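Long-range contacts in putative polyketide synthase (Brevibacillus brevis, PDB 5HU7), which probably removes water from beta-hydroxyacyl chains carried on an acyl carrier protein, as a dehydratase domain of a trans-AT polyketide synthase: residues Ser152-Thr157 and Val182-Gly187; Gly178-Tyr183 and Leu190-Leu195; Ser194-Thr199 and His209-Glu214; Val256-Ile261 and Glu279-Ala284. One frame throughout, in Å; residues are numbered along the deposited sequence.

Interaction 1: Ser152-Thr157 and Val182-Gly187; sequences SSEILT and VYRAPG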
loop_
_atom_site.group_PDB
_atom_site.type_symbol
_atom_site.label_atom_id
_atom_site.label_comp_id
_atom_site.label_asym_id
_atom_site.label_seq_id
_atom_site.Cartn_x
_atom_site.Cartn_y
_atom_site.Cartn_z
ATOM N N SER A 152 -43.827 -16.861 15.496
ATOM C CA SER A 152 -44.332 -15.637 14.898
ATOM C C SER A 152 -45.863 -15.535 14.855
ATOM O O SER A 152 -46.589 -16.536 14.753
ATOM C CB SER A 152 -43.729 -15.407 13.511
ATOM O OG SER A 152 -43.760 -16.553 12.679
ATOM N N SER A 153 -46.338 -14.286 14.982
ATOM C CA SER A 153 -47.750 -13.927 14.948
ATOM C C SER A 153 -48.169 -13.554 13.513
ATOM O O SER A 153 -49.348 -13.641 13.179
ATOM C CB SER A 153 -48.004 -12.766 15.896
ATOM O OG SER A 153 -47.179 -11.650 15.590
ATOM N N GLU A 154 -47.214 -13.111 12.681
ATOM C CA GLU A 154 -47.453 -12.776 11.290
ATOM C C GLU A 154 -46.232 -13.149 10.455
ATOM O O GLU A 154 -45.105 -13.135 10.956
ATOM C CB GLU A 154 -47.667 -11.262 11.137
ATOM C CG GLU A 154 -49.050 -10.787 11.512
ATOM C CD GLU A 154 -49.381 -9.382 11.051
ATOM O OE1 GLU A 154 -48.566 -8.793 10.305
ATOM O OE2 GLU A 154 -50.458 -8.869 11.431
ATOM N N ILE A 155 -46.464 -13.435 9.170
ATOM C CA ILE A 155 -45.425 -13.660 8.163
ATOM C C ILE A 155 -45.833 -12.798 6.983
ATOM O O ILE A 155 -46.932 -12.939 6.463
ATOM C CB ILE A 155 -45.210 -15.112 7.742
ATOM C CG1 ILE A 155 -45.054 -16.003 8.978
ATOM C CG2 ILE A 155 -43.986 -15.208 6.818
ATOM C CD1 ILE A 155 -44.912 -17.424 8.681
ATOM N N LEU A 156 -44.963 -11.885 6.598
ATOM C CA LEU A 156 -45.236 -10.928 5.541
ATOM C C LEU A 156 -44.406 -11.178 4.326
ATOM O O LEU A 156 -43.232 -11.462 4.431
ATOM C CB LEU A 156 -44.914 -9.514 6.025
ATOM C CG LEU A 156 -45.783 -8.997 7.162
ATOM C CD1 LEU A 156 -45.282 -9.505 8.521
ATOM C CD2 LEU A 156 -45.758 -7.483 7.198
ATOM N N THR A 157 -44.988 -10.930 3.161
ATOM C CA THR A 157 -44.254 -10.958 1.895
ATOM C C THR A 157 -43.449 -9.614 1.788
ATOM O O THR A 157 -43.683 -8.698 2.574
ATOM C CB THR A 157 -45.224 -11.002 0.738
ATOM O OG1 THR A 157 -45.994 -9.802 0.774
ATOM C CG2 THR A 157 -46.149 -12.238 0.771
ATOM N N VAL A 182 -40.761 -11.882 5.878
ATOM C CA VAL A 182 -40.484 -11.380 7.217
ATOM C C VAL A 182 -41.353 -12.098 8.201
ATOM O O VAL A 182 -42.562 -12.033 8.098
ATOM C CB VAL A 182 -40.684 -9.851 7.305
ATOM C CG1 VAL A 182 -40.498 -9.355 8.725
ATOM C CG2 VAL A 182 -39.729 -9.148 6.363
ATOM N N TYR A 183 -40.727 -12.728 9.185
ATOM C CA TYR A 183 -41.394 -13.405 10.305
ATOM C C TYR A 183 -41.453 -12.438 11.489
ATOM O O TYR A 183 -40.422 -12.093 12.023
ATOM C CB TYR A 183 -40.580 -14.618 10.718
ATOM C CG TYR A 183 -40.524 -15.722 9.690
ATOM C CD1 TYR A 183 -39.508 -15.771 8.750
ATOM C CD2 TYR A 183 -41.385 -16.805 9.762
ATOM C CE1 TYR A 183 -39.403 -16.822 7.853
ATOM C CE2 TYR A 183 -41.275 -17.876 8.885
ATOM C CZ TYR A 183 -40.293 -17.871 7.914
ATOM O OH TYR A 183 -40.171 -18.920 7.039
ATOM N N ARG A 184 -42.642 -12.031 11.915
ATOM C CA ARG A 184 -42.770 -11.115 13.033
ATOM C C ARG A 184 -43.231 -11.822 14.260
ATOM O O ARG A 184 -44.221 -12.548 14.255
ATOM C CB ARG A 184 -43.756 -9.959 12.785
ATOM C CG ARG A 184 -43.707 -8.939 13.965
ATOM C CD ARG A 184 -44.664 -7.776 13.921
ATOM N NE ARG A 184 -46.065 -8.202 13.853
ATOM C CZ ARG A 184 -46.793 -8.621 14.893
ATOM N NH1 ARG A 184 -46.260 -8.701 16.111
ATOM N NH2 ARG A 184 -48.062 -8.980 14.713
ATOM N N ALA A 185 -42.616 -11.457 15.348
ATOM C CA ALA A 185 -43.029 -11.946 16.636
ATOM C C ALA A 185 -42.993 -10.758 17.567
ATOM O O ALA A 185 -42.365 -9.742 17.247
ATOM C CB ALA A 185 -42.044 -12.990 17.114
ATOM N N PRO A 186 -43.587 -10.869 18.760
ATOM C CA PRO A 186 -43.465 -9.776 19.732
ATOM C C PRO A 186 -42.000 -9.653 20.167
ATOM O O PRO A 186 -41.395 -10.652 20.556
ATOM C CB PRO A 186 -44.386 -10.236 20.875
ATOM C CG PRO A 186 -45.275 -11.254 20.247
ATOM C CD PRO A 186 -44.374 -11.977 19.326
ATOM N N GLY A 187 -41.411 -8.474 19.969
ATOM C CA GLY A 187 -40.008 -8.219 20.305
ATOM C C GLY A 187 -38.964 -8.529 19.243
ATOM O O GLY A 187 -37.783 -8.206 19.460
#
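Arg-184 faces both Ser-153 and Glu-154 across two antiparallel strands. Backbone bonds run from Arg-184 N to Glu-154 O (2.9 Å), from Leu-156 N to Val-182 O (2.8 Å) and back from Val-182 N to Leu-156 O. At the near end Ser-153 N donates to Arg-184 O (2.8 Å), to which Glu-154 N adds a weak bond.

Among the polar side chains, the bend at chi3 (58°) turns Arg-184 out of its extended line, and the guanidinium beyond has Ser-153 OG over one face and Glu-154 CD at its edge, in plane. The carboxylate stops short of a salt bridge, with OE2 of Glu-154 4.1 Å from NH2 of Arg-184. An alanine in place of Arg-184 removes the guanidinium, and Glu-154 would probably be left without this nearby counter-charge and Ser-153 OG without the group it lies over.

The apolar contacts divide between the faces. Ile-155 and Tyr-183 stand alongside each other, CD1 of Ile-155 3.7 Å from CE2 of Tyr-183, while Ser-152 OG, bonded to Gln-149 O, sits at the ring edge. Leu-156 and Val-182 pack against Tyr-222 of helix 212-227 and Cys-161 of helix 158-167.

Ser-153, Glu-154 and Arg-184 form a classic beta bulge, at the start of a strand that is outermost within this chain in an antiparallel hot-dog fold.

Interaction 2: Gly178-Tyr183 and Leu190-Leu195; sequences GIDQVY and LVKLSL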
loop_
_atom_site.group_PDB
_atom_site.type_symbol
_atom_site.label_atom_id
_atom_site.label_comp_id
_atom_site.label_asym_id
_atom_site.label_seq_id
_atom_site.Cartn_x
_atom_site.Cartn_y
_atom_site.Cartn_z
ATOM N N GLY A 178 -34.187 -7.275 -1.650
ATOM C CA GLY A 178 -33.425 -8.241 -0.875
ATOM C C GLY A 178 -34.222 -9.074 0.114
ATOM O O GLY A 178 -33.677 -10.029 0.655
ATOM N N ILE A 179 -35.514 -8.756 0.349
ATOM C CA ILE A 179 -36.357 -9.435 1.344
ATOM C C ILE A 179 -37.217 -10.529 0.749
ATOM O O ILE A 179 -38.117 -10.197 -0.011
ATOM C CB ILE A 179 -37.258 -8.374 2.058
ATOM C CG1 ILE A 179 -36.384 -7.296 2.725
ATOM C CG2 ILE A 179 -38.227 -9.025 3.098
ATOM C CD1 ILE A 179 -37.158 -6.263 3.424
ATOM N N ASP A 180 -37.024 -11.812 1.144
ATOM C CA ASP A 180 -37.912 -12.877 0.688
ATOM C C ASP A 180 -39.201 -12.839 1.526
ATOM O O ASP A 180 -40.304 -12.836 0.991
ATOM C CB ASP A 180 -37.247 -14.257 0.823
ATOM C CG ASP A 180 -36.154 -14.544 -0.186
ATOM O OD1 ASP A 180 -36.347 -14.226 -1.377
ATOM O OD2 ASP A 180 -35.144 -15.168 0.198
ATOM N N GLN A 181 -39.058 -12.848 2.839
ATOM C CA GLN A 181 -40.201 -12.833 3.742
ATOM C C GLN A 181 -39.794 -12.351 5.096
ATOM O O GLN A 181 -38.617 -12.387 5.433
ATOM C CB GLN A 181 -40.855 -14.228 3.823
ATOM C CG GLN A 181 -39.865 -15.368 4.059
ATOM C CD GLN A 181 -40.515 -16.724 3.969
ATOM O OE1 GLN A 181 -41.321 -17.106 4.815
ATOM N NE2 GLN A 181 -40.171 -17.491 2.956
ATOM N N VAL A 182 -40.761 -11.882 5.878
ATOM C CA VAL A 182 -40.484 -11.380 7.217
ATOM C C VAL A 182 -41.353 -12.098 8.201
ATOM O O VAL A 182 -42.562 -12.033 8.098
ATOM C CB VAL A 182 -40.684 -9.851 7.305
ATOM C CG1 VAL A 182 -40.498 -9.355 8.725
ATOM C CG2 VAL A 182 -39.729 -9.148 6.363
ATOM N N TYR A 183 -40.727 -12.728 9.185
ATOM C CA TYR A 183 -41.394 -13.405 10.305
ATOM C C TYR A 183 -41.453 -12.438 11.489
ATOM O O TYR A 183 -40.422 -12.093 12.023
ATOM C CB TYR A 183 -40.580 -14.618 10.718
ATOM C CG TYR A 183 -40.524 -15.722 9.690
ATOM C CD1 TYR A 183 -39.508 -15.771 8.750
ATOM C CD2 TYR A 183 -41.385 -16.805 9.762
ATOM C CE1 TYR A 183 -39.403 -16.822 7.853
ATOM C CE2 TYR A 183 -41.275 -17.876 8.885
ATOM C CZ TYR A 183 -40.293 -17.871 7.914
ATOM O OH TYR A 183 -40.171 -18.920 7.039
ATOM N N LEU A 190 -37.617 -11.636 12.041
ATOM C CA LEU A 190 -36.630 -12.533 11.439
ATOM C C LEU A 190 -36.822 -12.360 9.949
ATOM O O LEU A 190 -37.879 -12.702 9.415
ATOM C CB LEU A 190 -36.799 -13.995 11.873
ATOM C CG LEU A 190 -35.883 -14.987 11.169
ATOM C CD1 LEU A 190 -34.456 -14.865 11.686
ATOM C CD2 LEU A 190 -36.423 -16.428 11.314
ATOM N N VAL A 191 -35.834 -11.764 9.292
ATOM C CA VAL A 191 -35.926 -11.466 7.878
ATOM C C VAL A 191 -35.226 -12.541 7.094
ATOM O O VAL A 191 -34.049 -12.788 7.343
ATOM C CB VAL A 191 -35.255 -10.094 7.569
ATOM C CG1 VAL A 191 -35.403 -9.734 6.103
ATOM C CG2 VAL A 191 -35.836 -8.994 8.434
ATOM N N LYS A 192 -35.906 -13.121 6.114
ATOM C CA LYS A 192 -35.272 -14.073 5.202
ATOM C C LYS A 192 -34.754 -13.233 4.034
ATOM O O LYS A 192 -35.527 -12.525 3.381
ATOM C CB LYS A 192 -36.251 -15.128 4.711
ATOM C CG LYS A 192 -35.578 -16.183 3.842
ATOM C CD LYS A 192 -36.460 -17.395 3.656
ATOM C CE LYS A 192 -35.894 -18.360 2.654
ATOM N NZ LYS A 192 -35.941 -17.832 1.262
ATOM N N LEU A 193 -33.454 -13.291 3.802
ATOM C CA LEU A 193 -32.796 -12.473 2.794
ATOM C C LEU A 193 -32.495 -13.215 1.522
ATOM O O LEU A 193 -32.126 -14.380 1.546
ATOM C CB LEU A 193 -31.472 -11.928 3.354
ATOM C CG LEU A 193 -31.599 -11.025 4.556
ATOM C CD1 LEU A 193 -30.273 -10.855 5.205
ATOM C CD2 LEU A 193 -32.215 -9.684 4.189
ATOM N N SER A 194 -32.472 -12.468 0.429
ATOM C CA SER A 194 -32.066 -12.960 -0.880
ATOM C C SER A 194 -31.308 -11.796 -1.475
ATOM O O SER A 194 -31.809 -11.062 -2.322
ATOM C CB SER A 194 -33.263 -13.432 -1.697
ATOM O OG SER A 194 -33.010 -13.381 -3.087
ATOM N N LEU A 195 -30.103 -11.589 -0.932
ATOM C CA LEU A 195 -29.246 -10.485 -1.315
ATOM C C LEU A 195 -28.848 -10.598 -2.786
ATOM O O LEU A 195 -28.668 -11.712 -3.285
ATOM C CB LEU A 195 -27.997 -10.424 -0.418
ATOM C CG LEU A 195 -28.251 -10.086 1.050
ATOM C CD1 LEU A 195 -27.002 -10.265 1.886
ATOM C CD2 LEU A 195 -28.803 -8.689 1.206
#
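In the beta hairpin of strands 179-185 and 188-193, Asp-180 and Gln-181 both face Lys-192, which makes a classic beta bulge. The register slips by one residue here: Asp-180 N donates to Lys-192 O (2.8 Å), and Lys-192 N to Gln-181 O (2.9 Å). Beyond the bulge the regular pairing of Tyr-183 with Leu-190 resumes through two backbone bonds, and at the other end Ser-194 N donates to Gly-178 O (2.7 Å).

Lys-192 runs extended as far as CE and then turns, chi4 -70°, which carries NZ to Asp-180 OD2 at 3.0 Å in a salt bridge. The ammonium meets that oxygen from above the carboxylate plane. Ser-194 CB lies against the same carboxylate, 3.2 Å from OD1 of Asp-180. The aliphatic part of the lysine crosses Gln-181, whose CG is 3.7 Å from CB of Lys-192 and whose NE2 lies near CD. With an alanine in place of Lys-192, Asp-180 would probably be left without this charge partner and a gap would open beside NE2 of Gln-181, where CD lay.

On the same face, Leu-190 and Tyr-183 stand together toward helix 145-150, and Leu-190 O approaches the tyrosine ring at its edge, 3.5 Å from CD1 of Tyr-183. The other face is apolar: Val-191 CG1 touches Ile-179 CG2 (4.2 Å) and also meets Val-182, under helix 212-227.

One face of the hairpin is thus hydrocarbon against helix 212-227; the other is mixed, with Leu-190 and Tyr-183 against helix 145-150 and an ion pair that ties the bulged Asp-180, where the chain turns a corner, to the neighbouring strand.

Interaction 3: Ser194-Thr199 and His209-Glu214; sequences SLPSIT and HPSLLE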
loop_
_atom_site.group_PDB
_atom_site.type_symbol
_atom_site.label_atom_id
_atom_site.label_comp_id
_atom_site.label_asym_id
_atom_site.label_seq_id
_atom_site.Cartn_x
_atom_site.Cartn_y
_atom_site.Cartn_z
ATOM N N SER A 194 -32.472 -12.468 0.429
ATOM C CA SER A 194 -32.066 -12.960 -0.880
ATOM C C SER A 194 -31.308 -11.796 -1.475
ATOM O O SER A 194 -31.809 -11.062 -2.322
ATOM C CB SER A 194 -33.263 -13.432 -1.697
ATOM O OG SER A 194 -33.010 -13.381 -3.087
ATOM N N LEU A 195 -30.103 -11.589 -0.932
ATOM C CA LEU A 195 -29.246 -10.485 -1.315
ATOM C C LEU A 195 -28.848 -10.598 -2.786
ATOM O O LEU A 195 -28.668 -11.712 -3.285
ATOM C CB LEU A 195 -27.997 -10.424 -0.418
ATOM C CG LEU A 195 -28.251 -10.086 1.050
ATOM C CD1 LEU A 195 -27.002 -10.265 1.886
ATOM C CD2 LEU A 195 -28.803 -8.689 1.206
ATOM N N PRO A 196 -28.743 -9.467 -3.517
ATOM C CA PRO A 196 -28.389 -9.556 -4.943
ATOM C C PRO A 196 -27.068 -10.269 -5.211
ATOM O O PRO A 196 -26.198 -10.319 -4.352
ATOM C CB PRO A 196 -28.348 -8.096 -5.400
ATOM C CG PRO A 196 -29.121 -7.347 -4.395
ATOM C CD PRO A 196 -28.954 -8.063 -3.106
ATOM N N SER A 197 -26.949 -10.841 -6.408
ATOM C CA SER A 197 -25.763 -11.581 -6.833
ATOM C C SER A 197 -24.542 -10.661 -6.939
ATOM O O SER A 197 -24.623 -9.574 -7.514
ATOM C CB SER A 197 -26.018 -12.264 -8.179
ATOM O OG SER A 197 -26.420 -11.330 -9.169
ATOM N N ILE A 198 -23.434 -11.094 -6.339
ATOM C CA ILE A 198 -22.154 -10.394 -6.351
ATOM C C ILE A 198 -21.137 -11.432 -6.832
ATOM O O ILE A 198 -21.221 -12.598 -6.429
ATOM C CB ILE A 198 -21.834 -9.830 -4.929
ATOM C CG1 ILE A 198 -22.866 -8.756 -4.510
ATOM C CG2 ILE A 198 -20.416 -9.268 -4.816
ATOM C CD1 ILE A 198 -22.937 -7.465 -5.317
ATOM N N THR A 199 -20.203 -11.024 -7.714
ATOM C CA THR A 199 -19.190 -11.924 -8.274
ATOM C C THR A 199 -18.398 -12.643 -7.165
ATOM O O THR A 199 -18.178 -12.068 -6.103
ATOM C CB THR A 199 -18.309 -11.148 -9.273
ATOM O OG1 THR A 199 -19.141 -10.676 -10.335
ATOM C CG2 THR A 199 -17.176 -11.984 -9.842
ATOM N N HIS A 209 -22.269 -7.343 2.641
ATOM C CA HIS A 209 -22.754 -7.276 1.286
ATOM C C HIS A 209 -23.106 -5.807 0.996
ATOM O O HIS A 209 -23.628 -5.129 1.886
ATOM C CB HIS A 209 -23.996 -8.166 1.159
ATOM C CG HIS A 209 -24.452 -8.397 -0.233
ATOM N ND1 HIS A 209 -25.230 -7.464 -0.899
ATOM C CD2 HIS A 209 -24.225 -9.444 -1.055
ATOM C CE1 HIS A 209 -25.404 -7.954 -2.120
ATOM N NE2 HIS A 209 -24.909 -9.188 -2.220
ATOM N N PRO A 210 -22.875 -5.290 -0.240
ATOM C CA PRO A 210 -23.194 -3.883 -0.510
ATOM C C PRO A 210 -24.678 -3.505 -0.461
ATOM O O PRO A 210 -24.977 -2.313 -0.418
ATOM C CB PRO A 210 -22.599 -3.664 -1.909
ATOM C CG PRO A 210 -22.557 -4.986 -2.511
ATOM C CD PRO A 210 -22.231 -5.913 -1.412
ATOM N N SER A 211 -25.599 -4.485 -0.480
ATOM C CA SER A 211 -27.045 -4.237 -0.476
ATOM C C SER A 211 -27.731 -4.550 0.852
ATOM O O SER A 211 -28.935 -4.348 0.944
ATOM C CB SER A 211 -27.698 -5.071 -1.569
ATOM O OG SER A 211 -26.961 -5.010 -2.779
ATOM N N LEU A 212 -26.998 -5.030 1.863
ATOM C CA LEU A 212 -27.551 -5.404 3.170
ATOM C C LEU A 212 -28.346 -4.291 3.897
ATOM O O LEU A 212 -29.329 -4.589 4.568
ATOM C CB LEU A 212 -26.400 -5.915 4.065
ATOM C CG LEU A 212 -26.760 -6.323 5.478
ATOM C CD1 LEU A 212 -27.750 -7.466 5.467
ATOM C CD2 LEU A 212 -25.518 -6.704 6.266
ATOM N N LEU A 213 -27.910 -3.037 3.798
ATOM C CA LEU A 213 -28.578 -1.899 4.450
ATOM C C LEU A 213 -29.907 -1.563 3.760
ATOM O O LEU A 213 -30.861 -1.150 4.420
ATOM C CB LEU A 213 -27.633 -0.679 4.409
ATOM C CG LEU A 213 -28.119 0.639 5.039
ATOM C CD1 LEU A 213 -28.270 0.494 6.551
ATOM C CD2 LEU A 213 -27.166 1.801 4.637
ATOM N N GLU A 214 -29.994 -1.790 2.449
ATOM C CA GLU A 214 -31.229 -1.515 1.705
ATOM C C GLU A 214 -32.356 -2.512 2.103
ATOM O O GLU A 214 -33.528 -2.247 1.802
ATOM C CB GLU A 214 -31.014 -1.538 0.160
ATOM C CG GLU A 214 -29.723 -0.910 -0.364
ATOM C CD GLU A 214 -29.295 0.420 0.231
ATOM O OE1 GLU A 214 -30.009 1.425 0.009
ATOM O OE2 GLU A 214 -28.210 0.471 0.856
#
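The imidazole of His-209 lies beneath Leu-195, whose CB sits over the centre of the ring in a CH-pi contact, 3.8 Å from the centroid and 8° off the normal. The two side chains run antiparallel, one over the other, and Leu-195 CD1 reaches back to CB of His-209 (3.7 Å). On the opposite ring face lies Pro-210 CD, offset toward the rim, which leaves the imidazole sandwiched.

With CG anti to the backbone N (chi1 -169°), the ring points across to the loop, and both its nitrogens are engaged. NE2 of His-209 donates to Pro-196 O at 2.7 Å, with an angle of 143° at the hydrogen, while ND1 accepts from Ser-211 N (3.0 Å). Together the two bonds would fix the rotation of the ring.

Ile-198 crosses the histidine, its CG1 approaching NE2 of His-209. Its tip meets that of Pro-210, with CD1 of Ile-198 3.8 Å from CG of the proline, and Pro-196 CD rests on Ser-211 CB (3.6 Å).

His-209 to Leu-212 is a type I turn with a side-chain cap leading into helix 212-227, and the sequence HPSLLE resembles the HPxLLD motif that opens the central helix of the second hot-dog in polyketide synthase dehydratases.

Interaction 4: Val256-Ile261 and Glu279-Ala284; sequences VKYALI and ELCDEA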
loop_
_atom_site.group_PDB
_atom_site.type_symbol
_atom_site.label_atom_id
_atom_site.label_comp_id
_atom_site.label_asym_id
_atom_site.label_seq_id
_atom_site.Cartn_x
_atom_site.Cartn_y
_atom_site.Cartn_z
ATOM N N VAL A 256 -24.942 -14.908 4.504
ATOM C CA VAL A 256 -26.034 -14.276 5.227
ATOM C C VAL A 256 -27.382 -14.557 4.553
ATOM O O VAL A 256 -27.703 -13.965 3.537
ATOM C CB VAL A 256 -25.752 -12.773 5.379
ATOM C CG1 VAL A 256 -26.914 -12.057 6.079
ATOM C CG2 VAL A 256 -24.430 -12.558 6.122
ATOM N N LYS A 257 -28.150 -15.485 5.115
ATOM C CA LYS A 257 -29.469 -15.836 4.607
ATOM C C LYS A 257 -30.588 -15.253 5.461
ATOM O O LYS A 257 -31.681 -15.070 4.951
ATOM C CB LYS A 257 -29.583 -17.352 4.502
ATOM C CG LYS A 257 -28.486 -17.993 3.650
ATOM C CD LYS A 257 -28.277 -17.327 2.276
ATOM C CE LYS A 257 -27.769 -18.279 1.211
ATOM N NZ LYS A 257 -26.436 -18.852 1.542
ATOM N N TYR A 258 -30.304 -14.885 6.721
ATOM C CA TYR A 258 -31.288 -14.312 7.629
ATOM C C TYR A 258 -30.690 -13.258 8.488
ATOM O O TYR A 258 -29.519 -13.353 8.866
ATOM C CB TYR A 258 -31.824 -15.370 8.618
ATOM C CG TYR A 258 -32.654 -16.469 7.991
ATOM C CD1 TYR A 258 -32.056 -17.601 7.457
ATOM C CD2 TYR A 258 -34.037 -16.396 7.976
ATOM C CE1 TYR A 258 -32.808 -18.604 6.870
ATOM C CE2 TYR A 258 -34.803 -17.394 7.389
ATOM C CZ TYR A 258 -34.185 -18.509 6.852
ATOM O OH TYR A 258 -34.915 -19.512 6.258
ATOM N N ALA A 259 -31.551 -12.333 8.928
ATOM C CA ALA A 259 -31.207 -11.306 9.900
ATOM C C ALA A 259 -32.275 -11.328 10.989
ATOM O O ALA A 259 -33.454 -11.232 10.683
ATOM C CB ALA A 259 -31.163 -9.933 9.234
ATOM N N LEU A 260 -31.875 -11.545 12.232
ATOM C CA LEU A 260 -32.773 -11.494 13.379
ATOM C C LEU A 260 -32.567 -10.120 13.986
ATOM O O LEU A 260 -31.440 -9.790 14.300
ATOM C CB LEU A 260 -32.440 -12.574 14.399
ATOM C CG LEU A 260 -33.304 -12.587 15.679
ATOM C CD1 LEU A 260 -34.727 -12.924 15.381
ATOM C CD2 LEU A 260 -32.765 -13.558 16.662
ATOM N N ILE A 261 -33.621 -9.302 14.084
ATOM C CA ILE A 261 -33.512 -7.944 14.597
ATOM C C ILE A 261 -34.379 -7.850 15.835
ATOM O O ILE A 261 -35.530 -8.279 15.819
ATOM C CB ILE A 261 -33.950 -6.886 13.541
ATOM C CG1 ILE A 261 -33.157 -7.008 12.215
ATOM C CG2 ILE A 261 -33.808 -5.469 14.102
ATOM C CD1 ILE A 261 -33.948 -6.570 11.018
ATOM N N GLU A 279 -28.465 -9.945 14.442
ATOM C CA GLU A 279 -27.699 -11.162 14.239
ATOM C C GLU A 279 -27.933 -11.619 12.804
ATOM O O GLU A 279 -29.082 -11.724 12.374
ATOM C CB GLU A 279 -28.107 -12.242 15.242
ATOM C CG GLU A 279 -27.410 -12.013 16.566
ATOM C CD GLU A 279 -28.150 -12.452 17.809
ATOM O OE1 GLU A 279 -29.340 -12.102 17.952
ATOM O OE2 GLU A 279 -27.526 -13.106 18.667
ATOM N N LEU A 280 -26.847 -11.850 12.066
ATOM C CA LEU A 280 -26.875 -12.251 10.680
ATOM C C LEU A 280 -26.340 -13.665 10.631
ATOM O O LEU A 280 -25.219 -13.885 11.057
ATOM C CB LEU A 280 -25.998 -11.303 9.845
ATOM C CG LEU A 280 -26.337 -9.818 9.958
ATOM C CD1 LEU A 280 -25.403 -8.993 9.118
ATOM C CD2 LEU A 280 -27.767 -9.529 9.500
ATOM N N CYS A 281 -27.146 -14.627 10.153
ATOM C CA CYS A 281 -26.752 -16.018 10.097
ATOM C C CYS A 281 -26.981 -16.630 8.724
ATOM O O CYS A 281 -27.597 -16.018 7.849
ATOM C CB CYS A 281 -27.519 -16.780 11.167
ATOM S SG CYS A 281 -29.283 -16.962 10.803
ATOM N N ASP A 282 -26.448 -17.847 8.548
ATOM C CA ASP A 282 -26.601 -18.677 7.338
ATOM C C ASP A 282 -27.917 -19.481 7.408
ATOM O O ASP A 282 -28.709 -19.241 8.311
ATOM C CB ASP A 282 -25.357 -19.596 7.145
ATOM C CG ASP A 282 -25.107 -20.653 8.211
ATOM O OD1 ASP A 282 -25.999 -20.870 9.054
ATOM O OD2 ASP A 282 -24.011 -21.265 8.200
ATOM N N GLU A 283 -28.146 -20.407 6.441
ATOM C CA GLU A 283 -29.327 -21.293 6.352
ATOM C C GLU A 283 -29.517 -22.163 7.595
ATOM O O GLU A 283 -30.647 -22.513 7.912
ATOM C CB GLU A 283 -29.192 -22.286 5.168
ATOM C CG GLU A 283 -29.136 -21.694 3.777
ATOM C CD GLU A 283 -29.133 -22.744 2.682
ATOM O OE1 GLU A 283 -28.096 -23.424 2.513
ATOM O OE2 GLU A 283 -30.166 -22.890 1.991
ATOM N N ALA A 284 -28.407 -22.590 8.228
ATOM C CA ALA A 284 -28.404 -23.448 9.418
ATOM C C ALA A 284 -28.524 -22.693 10.756
ATOM O O ALA A 284 -28.583 -23.337 11.797
ATOM C CB ALA A 284 -27.129 -24.280 9.434
HETATM O O HOH W 1 -30.989 -10.068 17.367
#
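Leu-280 and Ala-259 meet as a non-hydrogen-bonded antiparallel pair, with CD2 of the leucine 3.4 Å from CB of the alanine. Val-256 CG1 comes obliquely against Leu-280 CB (3.9 Å) on the same face. On the other face Cys-281 turns SG between its backbone N and carbonyl carbon, chi1 71°, which sets the sulfur 3.7 Å from CB of Tyr-258. It approaches the tyrosine ring obliquely, 62° off the normal, while Asp-282 O lies at the ring edge near CD1. Farther along, Leu-260 and Glu-279 stand alongside each other on this face.

The backbone fixes this register. Leu-260 N donates to Glu-279 O (2.8 Å), Glu-279 N returns a bond to Leu-260 O, and Cys-281 N bonds to Tyr-258 O. Cys-281 O is gripped twice, by Lys-257 N at 2.8 Å and by Tyr-258 N at 3.1 Å. Lys-257 and Tyr-258 thus both face Cys-281, a classic beta bulge at the start of strand 258-263, in the antiparallel sheet of the C-terminal part of a double hot-dog fold. At the bulge, CG of Lys-257 touches CG of Glu-283 (3.8 Å) as the two chains cross.

A water lies 2.7 Å from OE1 of Glu-279 and within hydrogen-bonding distance of Leu-260 O, and can link the two, though it has more acceptors in reach than protons. The other carboxylate oxygen of this buried glutamate, OE2, forms a salt bridge with Arg-290, which probably stabilises its charge. Helix 212-227 covers Ala-259 and Leu-280 through Leu-216 and Leu-212, while Leu-145 of helix 145-150 lies against Tyr-258 and Cys-281.

From the N terminus, interaction 1 closes the loop that holds helix 158-167 and sets strand 154-157 beside strand 179-185. Interaction 2 opens before interaction 1 ends, sharing Val-182 and Tyr-183, and closes the short hairpin to strand 188-193. Interaction 3 overlaps it in turn at Ser-194 and Leu-195, closing the connection with helix 200-203 and bringing the chain to the start of helix 212-227. None is nested in another. Interaction 4 follows in series, joining strands 258-263 and 276-281; probable bonds such as Leu-193 N to Lys-257 O align it with interaction 2. Leu-212 of interaction 3 packs on Leu-193 and Leu-280, tying the helix to both.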